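Local coordinates for histidine triad protein (Plasmodium falciparum 3D7, PDB 5CS2), which probably hydrolyses diadenosine triphosphate to AMP and ADP, as a histidine triad enzyme of the Fhit type, at residues L51-K65 against Q110-R122. Residues are numbered along the deposited sequence; the frame is centred on the assembly and turned at random.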
loop_
_atom_site.group_PDB
_atom_site.type_symbol
_atom_site.label_atom_id
_atom_site.label_comp_id
_atom_site.label_asym_id
_atom_site.label_seq_id
_atom_site.Cartn_x
_atom_site.Cartn_y
_atom_site.Cartn_z
ATOM N N LEU A 51 -4.154 17.188 -3.123
ATOM C CA LEU A 51 -4.198 17.668 -1.742
ATOM C C LEU A 51 -2.994 18.558 -1.520
ATOM O O LEU A 51 -3.079 19.536 -0.786
ATOM C CB LEU A 51 -4.175 16.515 -0.738
ATOM C CG LEU A 51 -5.496 15.812 -0.469
ATOM C CD1 LEU A 51 -5.286 14.668 0.471
ATOM C CD2 LEU A 51 -6.528 16.761 0.139
ATOM N N LEU A 52 -1.861 18.191 -2.146
ATOM C CA LEU A 52 -0.582 18.887 -2.081
ATOM C C LEU A 52 0.108 18.709 -3.430
ATOM O O LEU A 52 -0.263 17.778 -4.155
ATOM C CB LEU A 52 0.310 18.248 -0.991
ATOM C CG LEU A 52 -0.099 18.420 0.475
ATOM C CD1 LEU A 52 0.805 17.570 1.370
ATOM C CD2 LEU A 52 -0.010 19.877 0.920
ATOM N N PRO A 53 1.172 19.494 -3.764
ATOM C CA PRO A 53 1.857 19.289 -5.066
ATOM C C PRO A 53 2.456 17.898 -5.260
ATOM O O PRO A 53 3.027 17.324 -4.345
ATOM C CB PRO A 53 2.973 20.346 -5.063
ATOM C CG PRO A 53 2.568 21.346 -4.056
ATOM C CD PRO A 53 1.755 20.637 -3.024
ATOM N N GLY A 54 2.324 17.369 -6.465
ATOM C CA GLY A 54 2.858 16.048 -6.778
ATOM C C GLY A 54 1.959 14.887 -6.398
ATOM O O GLY A 54 2.327 13.738 -6.625
ATOM N N HIS A 55 0.753 15.184 -5.920
ATOM C CA HIS A 55 -0.258 14.159 -5.571
ATOM C C HIS A 55 -0.647 13.397 -6.828
ATOM O O HIS A 55 -1.183 13.975 -7.782
ATOM C CB HIS A 55 -1.490 14.843 -4.952
ATOM C CG HIS A 55 -2.549 13.925 -4.396
ATOM N ND1 HIS A 55 -3.560 14.421 -3.587
ATOM C CD2 HIS A 55 -2.738 12.597 -4.565
ATOM C CE1 HIS A 55 -4.323 13.380 -3.286
ATOM N NE2 HIS A 55 -3.858 12.257 -3.830
ATOM N N ILE A 56 -0.319 12.106 -6.860
ATOM C CA ILE A 56 -0.600 11.234 -7.986
ATOM C C ILE A 56 -1.465 10.051 -7.575
ATOM O O ILE A 56 -1.550 9.717 -6.390
ATOM C CB ILE A 56 0.669 10.769 -8.712
ATOM C CG1 ILE A 56 1.611 10.044 -7.704
ATOM C CG2 ILE A 56 1.391 12.013 -9.375
ATOM C CD1 ILE A 56 2.679 9.214 -8.347
ATOM N N LEU A 57 -2.058 9.414 -8.569
ATOM C CA LEU A 57 -2.930 8.247 -8.368
ATOM C C LEU A 57 -2.455 7.083 -9.192
ATOM O O LEU A 57 -2.046 7.274 -10.341
ATOM C CB LEU A 57 -4.376 8.622 -8.779
ATOM C CG LEU A 57 -4.979 9.820 -8.036
ATOM C CD1 LEU A 57 -6.199 10.353 -8.742
ATOM C CD2 LEU A 57 -5.241 9.495 -6.578
ATOM N N LEU A 58 -2.554 5.862 -8.640
ATOM C CA LEU A 58 -2.245 4.633 -9.376
ATOM C C LEU A 58 -3.506 3.791 -9.357
ATOM O O LEU A 58 -4.139 3.696 -8.306
ATOM C CB LEU A 58 -1.124 3.814 -8.729
ATOM C CG LEU A 58 0.184 4.553 -8.411
ATOM C CD1 LEU A 58 1.235 3.564 -7.987
ATOM C CD2 LEU A 58 0.737 5.294 -9.604
ATOM N N THR A 59 -3.883 3.207 -10.498
ATOM C CA THR A 59 -5.096 2.393 -10.497
ATOM C C THR A 59 -4.915 1.207 -11.396
ATOM O O THR A 59 -3.960 1.164 -12.181
ATOM C CB THR A 59 -6.343 3.254 -10.824
ATOM O OG1 THR A 59 -7.534 2.515 -10.502
ATOM C CG2 THR A 59 -6.420 3.633 -12.260
ATOM N N THR A 60 -5.841 0.246 -11.320
ATOM C CA THR A 60 -5.793 -0.942 -12.163
ATOM C C THR A 60 -6.407 -0.626 -13.514
ATOM O O THR A 60 -7.302 0.203 -13.584
ATOM C CB THR A 60 -6.560 -2.098 -11.507
ATOM O OG1 THR A 60 -7.822 -1.571 -11.101
ATOM C CG2 THR A 60 -5.816 -2.682 -10.299
ATOM N N LEU A 61 -5.919 -1.257 -14.592
ATOM C CA LEU A 61 -6.473 -1.004 -15.926
ATOM C C LEU A 61 -7.902 -1.578 -15.983
ATOM O O LEU A 61 -8.783 -0.985 -16.615
ATOM C CB LEU A 61 -5.577 -1.639 -17.010
ATOM C CG LEU A 61 -4.284 -0.883 -17.344
ATOM C CD1 LEU A 61 -3.257 -1.795 -18.016
ATOM C CD2 LEU A 61 -4.546 0.360 -18.182
ATOM N N LYS A 62 -8.116 -2.713 -15.286
ATOM C CA LYS A 62 -9.427 -3.356 -15.150
ATOM C C LYS A 62 -10.158 -2.747 -13.952
ATOM O O LYS A 62 -9.575 -2.620 -12.872
ATOM C CB LYS A 62 -9.274 -4.883 -15.001
ATOM C CG LYS A 62 -10.617 -5.614 -14.940
ATOM C CD LYS A 62 -10.565 -7.051 -15.459
ATOM C CE LYS A 62 -11.936 -7.708 -15.454
ATOM N NZ LYS A 62 -12.890 -7.056 -16.401
ATOM N N LYS A 63 -11.431 -2.342 -14.143
ATOM C CA LYS A 63 -12.210 -1.745 -13.065
ATOM C C LYS A 63 -12.547 -2.807 -12.012
ATOM O O LYS A 63 -13.195 -3.810 -12.316
ATOM C CB LYS A 63 -13.481 -1.071 -13.598
ATOM C CG LYS A 63 -14.117 -0.139 -12.588
ATOM C CD LYS A 63 -15.609 0.022 -12.831
ATOM C CE LYS A 63 -16.285 0.663 -11.651
ATOM N NZ LYS A 63 -16.619 -0.314 -10.579
ATOM N N LYS A 64 -12.015 -2.617 -10.798
ATOM C CA LYS A 64 -12.244 -3.482 -9.640
ATOM C C LYS A 64 -12.499 -2.549 -8.481
ATOM O O LYS A 64 -11.757 -1.582 -8.315
ATOM C CB LYS A 64 -11.070 -4.424 -9.410
ATOM C CG LYS A 64 -11.187 -5.662 -10.295
ATOM C CD LYS A 64 -9.887 -6.381 -10.500
ATOM C CE LYS A 64 -10.058 -7.476 -11.534
ATOM N NZ LYS A 64 -9.369 -8.748 -11.161
ATOM N N LYS A 65 -13.587 -2.774 -7.724
ATOM C CA LYS A 65 -13.998 -1.844 -6.668
ATOM C C LYS A 65 -13.137 -1.870 -5.400
ATOM O O LYS A 65 -12.733 -0.816 -4.895
ATOM C CB LYS A 65 -15.479 -2.065 -6.294
ATOM C CG LYS A 65 -16.033 -0.990 -5.363
ATOM C CD LYS A 65 -17.495 -1.227 -5.025
ATOM C CE LYS A 65 -18.021 -0.145 -4.125
ATOM N NZ LYS A 65 -19.437 -0.392 -3.756
ATOM N N GLN A 110 -13.712 6.477 -0.052
ATOM C CA GLN A 110 -13.558 6.247 -1.501
ATOM C C GLN A 110 -14.713 6.967 -2.253
ATOM O O GLN A 110 -15.876 6.781 -1.879
ATOM C CB GLN A 110 -13.602 4.741 -1.772
ATOM C CG GLN A 110 -13.273 4.313 -3.189
ATOM C CD GLN A 110 -13.583 2.859 -3.424
ATOM O OE1 GLN A 110 -14.591 2.323 -2.950
ATOM N NE2 GLN A 110 -12.756 2.187 -4.199
ATOM N N THR A 111 -14.391 7.838 -3.243
ATOM C CA THR A 111 -15.425 8.576 -4.023
ATOM C C THR A 111 -15.602 8.010 -5.430
ATOM O O THR A 111 -16.647 8.218 -6.055
ATOM C CB THR A 111 -15.186 10.092 -4.069
ATOM O OG1 THR A 111 -13.818 10.381 -4.331
ATOM C CG2 THR A 111 -15.667 10.801 -2.819
ATOM N N VAL A 112 -14.596 7.277 -5.916
ATOM C CA VAL A 112 -14.605 6.622 -7.215
ATOM C C VAL A 112 -14.503 5.123 -6.940
ATOM O O VAL A 112 -13.547 4.685 -6.283
ATOM C CB VAL A 112 -13.446 7.117 -8.129
ATOM C CG1 VAL A 112 -13.417 6.338 -9.432
ATOM C CG2 VAL A 112 -13.554 8.626 -8.394
ATOM N N ASP A 113 -15.478 4.331 -7.426
ATOM C CA ASP A 113 -15.577 2.888 -7.153
ATOM C C ASP A 113 -14.607 2.074 -7.972
ATOM O O ASP A 113 -15.000 1.202 -8.722
ATOM C CB ASP A 113 -17.041 2.414 -7.310
ATOM C CG ASP A 113 -17.991 3.178 -6.386
ATOM O OD1 ASP A 113 -17.532 3.661 -5.320
ATOM O OD2 ASP A 113 -19.167 3.341 -6.752
ATOM N N HIS A 114 -13.296 2.301 -7.751
ATOM C CA HIS A 114 -12.241 1.655 -8.523
ATOM C C HIS A 114 -10.995 1.801 -7.630
ATOM O O HIS A 114 -10.710 2.913 -7.195
ATOM C CB HIS A 114 -12.058 2.437 -9.853
ATOM C CG HIS A 114 -11.142 1.810 -10.860
ATOM N ND1 HIS A 114 -11.258 2.111 -12.214
ATOM C CD2 HIS A 114 -10.107 0.946 -10.694
ATOM C CE1 HIS A 114 -10.332 1.387 -12.828
ATOM N NE2 HIS A 114 -9.585 0.703 -11.949
ATOM N N VAL A 115 -10.377 0.675 -7.264
ATOM C CA VAL A 115 -9.185 0.601 -6.385
ATOM C C VAL A 115 -8.149 1.581 -6.876
ATOM O O VAL A 115 -7.766 1.514 -8.040
ATOM C CB VAL A 115 -8.522 -0.814 -6.384
ATOM C CG1 VAL A 115 -7.304 -0.838 -5.443
ATOM C CG2 VAL A 115 -9.502 -1.892 -5.999
ATOM N N HIS A 116 -7.672 2.447 -5.994
ATOM C CA HIS A 116 -6.559 3.344 -6.377
ATOM C C HIS A 116 -5.646 3.669 -5.197
ATOM O O HIS A 116 -6.094 3.745 -4.049
ATOM C CB HIS A 116 -7.046 4.621 -7.098
ATOM C CG HIS A 116 -8.039 5.442 -6.343
ATOM N ND1 HIS A 116 -9.357 5.026 -6.204
ATOM C CD2 HIS A 116 -7.895 6.644 -5.751
ATOM C CE1 HIS A 116 -9.963 5.973 -5.508
ATOM N NE2 HIS A 116 -9.134 6.977 -5.221
ATOM N N ILE A 117 -4.352 3.902 -5.488
ATOM C CA ILE A 117 -3.411 4.280 -4.441
ATOM C C ILE A 117 -3.080 5.750 -4.619
ATOM O O ILE A 117 -2.790 6.181 -5.746
ATOM C CB ILE A 117 -2.094 3.463 -4.573
ATOM C CG1 ILE A 117 -2.313 1.931 -4.456
ATOM C CG2 ILE A 117 -1.034 3.976 -3.555
ATOM C CD1 ILE A 117 -1.058 1.000 -4.711
ATOM N N HIS A 118 -3.099 6.490 -3.524
ATOM C CA HIS A 118 -2.706 7.893 -3.453
ATOM C C HIS A 118 -1.243 7.923 -3.057
ATOM O O HIS A 118 -0.844 7.237 -2.098
ATOM C CB HIS A 118 -3.461 8.638 -2.357
ATOM C CG HIS A 118 -4.911 8.769 -2.629
ATOM N ND1 HIS A 118 -5.421 9.866 -3.282
ATOM C CD2 HIS A 118 -5.916 7.915 -2.333
ATOM C CE1 HIS A 118 -6.728 9.658 -3.347
ATOM N NE2 HIS A 118 -7.065 8.495 -2.787
ATOM N N ILE A 119 -0.440 8.735 -3.758
ATOM C CA ILE A 119 0.966 8.938 -3.378
ATOM C C ILE A 119 1.080 10.436 -3.273
ATOM O O ILE A 119 0.868 11.133 -4.274
ATOM C CB ILE A 119 1.980 8.374 -4.371
ATOM C CG1 ILE A 119 1.916 6.846 -4.445
ATOM C CG2 ILE A 119 3.422 8.863 -4.019
ATOM C CD1 ILE A 119 2.758 6.267 -5.592
ATOM N N ILE A 120 1.398 10.928 -2.081
ATOM C CA ILE A 120 1.484 12.378 -1.843
ATOM C C ILE A 120 2.855 12.715 -1.289
ATOM O O ILE A 120 3.162 12.400 -0.128
ATOM C CB ILE A 120 0.352 12.945 -0.940
ATOM C CG1 ILE A 120 -1.057 12.482 -1.383
ATOM C CG2 ILE A 120 0.439 14.493 -0.866
ATOM C CD1 ILE A 120 -2.093 12.399 -0.290
ATOM N N PRO A 121 3.673 13.445 -2.058
ATOM C CA PRO A 121 4.992 13.857 -1.539
ATOM C C PRO A 121 4.779 14.766 -0.341
ATOM O O PRO A 121 3.809 15.524 -0.314
ATOM C CB PRO A 121 5.604 14.632 -2.716
ATOM C CG PRO A 121 4.872 14.119 -3.929
ATOM C CD PRO A 121 3.464 13.943 -3.432
ATOM N N ARG A 122 5.634 14.642 0.685
ATOM C CA ARG A 122 5.481 15.433 1.914
ATOM C C ARG A 122 6.732 16.260 2.259
ATOM O O ARG A 122 7.850 15.786 2.079
ATOM C CB ARG A 122 5.150 14.510 3.098
ATOM C CG ARG A 122 3.851 13.697 2.966
ATOM C CD ARG A 122 2.635 14.543 2.679
ATOM N NE ARG A 122 2.385 15.537 3.724
ATOM C CZ ARG A 122 1.692 15.296 4.831
ATOM N NH1 ARG A 122 1.156 14.097 5.040
ATOM N NH2 ARG A 122 1.520 16.252 5.736
HETATM O O HOH W 1 3.836 18.045 -1.934
#
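Ile56 and Leu58 pair with Ile119 and Ile117 as antiparallel hydrogen-bonded pairs, two backbone bonds each, and the short strand axes run at 161°, 4.5 Å apart at closest approach. Segment 110-122 carries the histidine triad of a HIT domain: His114, His116, the predicted nucleotidyl-carrying residue, and His118. His118 shares a sheet face with His116 and Leu57, and His55, just before strand 56-60, reaches its ring. His55 NE2 and His118 ND1 share a hydrogen bond of 2.9 Å, each nitrogen in the plane of the other's ring. Leu51 N donates to His55 ND1, so both nitrogens of that ring are engaged and its rotation is fixed. Ile120 CG1 sits over the middle of the same ring, 3.6 Å from its centroid, in a CH-pi contact. His116 turns back on its own segment, its CG between backbone N and carbonyl carbon (chi1 56°), which brings ND1 within 2.7 Å of His114 O in an almost straight bond. Beyond the strands, His114 is wedged into the bend of the first segment: NE2 shares one N-H between Thr60 OG1, near the ring plane, and Thr60 O (2.9 Å, bent to 134°), while Lys63 CA covers one ring face. Nearby, Thr59 OG1 donates to Val115 O at 2.7 Å, and Gln110 NE2, from the predicted substrate loop, grips Lys65 O. At the far end a water donates to Pro53 O and Pro121 O. Ile56, Leu58, Ile117 and Ile119 turn to the other face, against helix 72-93; in the five-stranded sheet 56-60 is central, with 42-46 on its other side and 97-104 beyond 116-122.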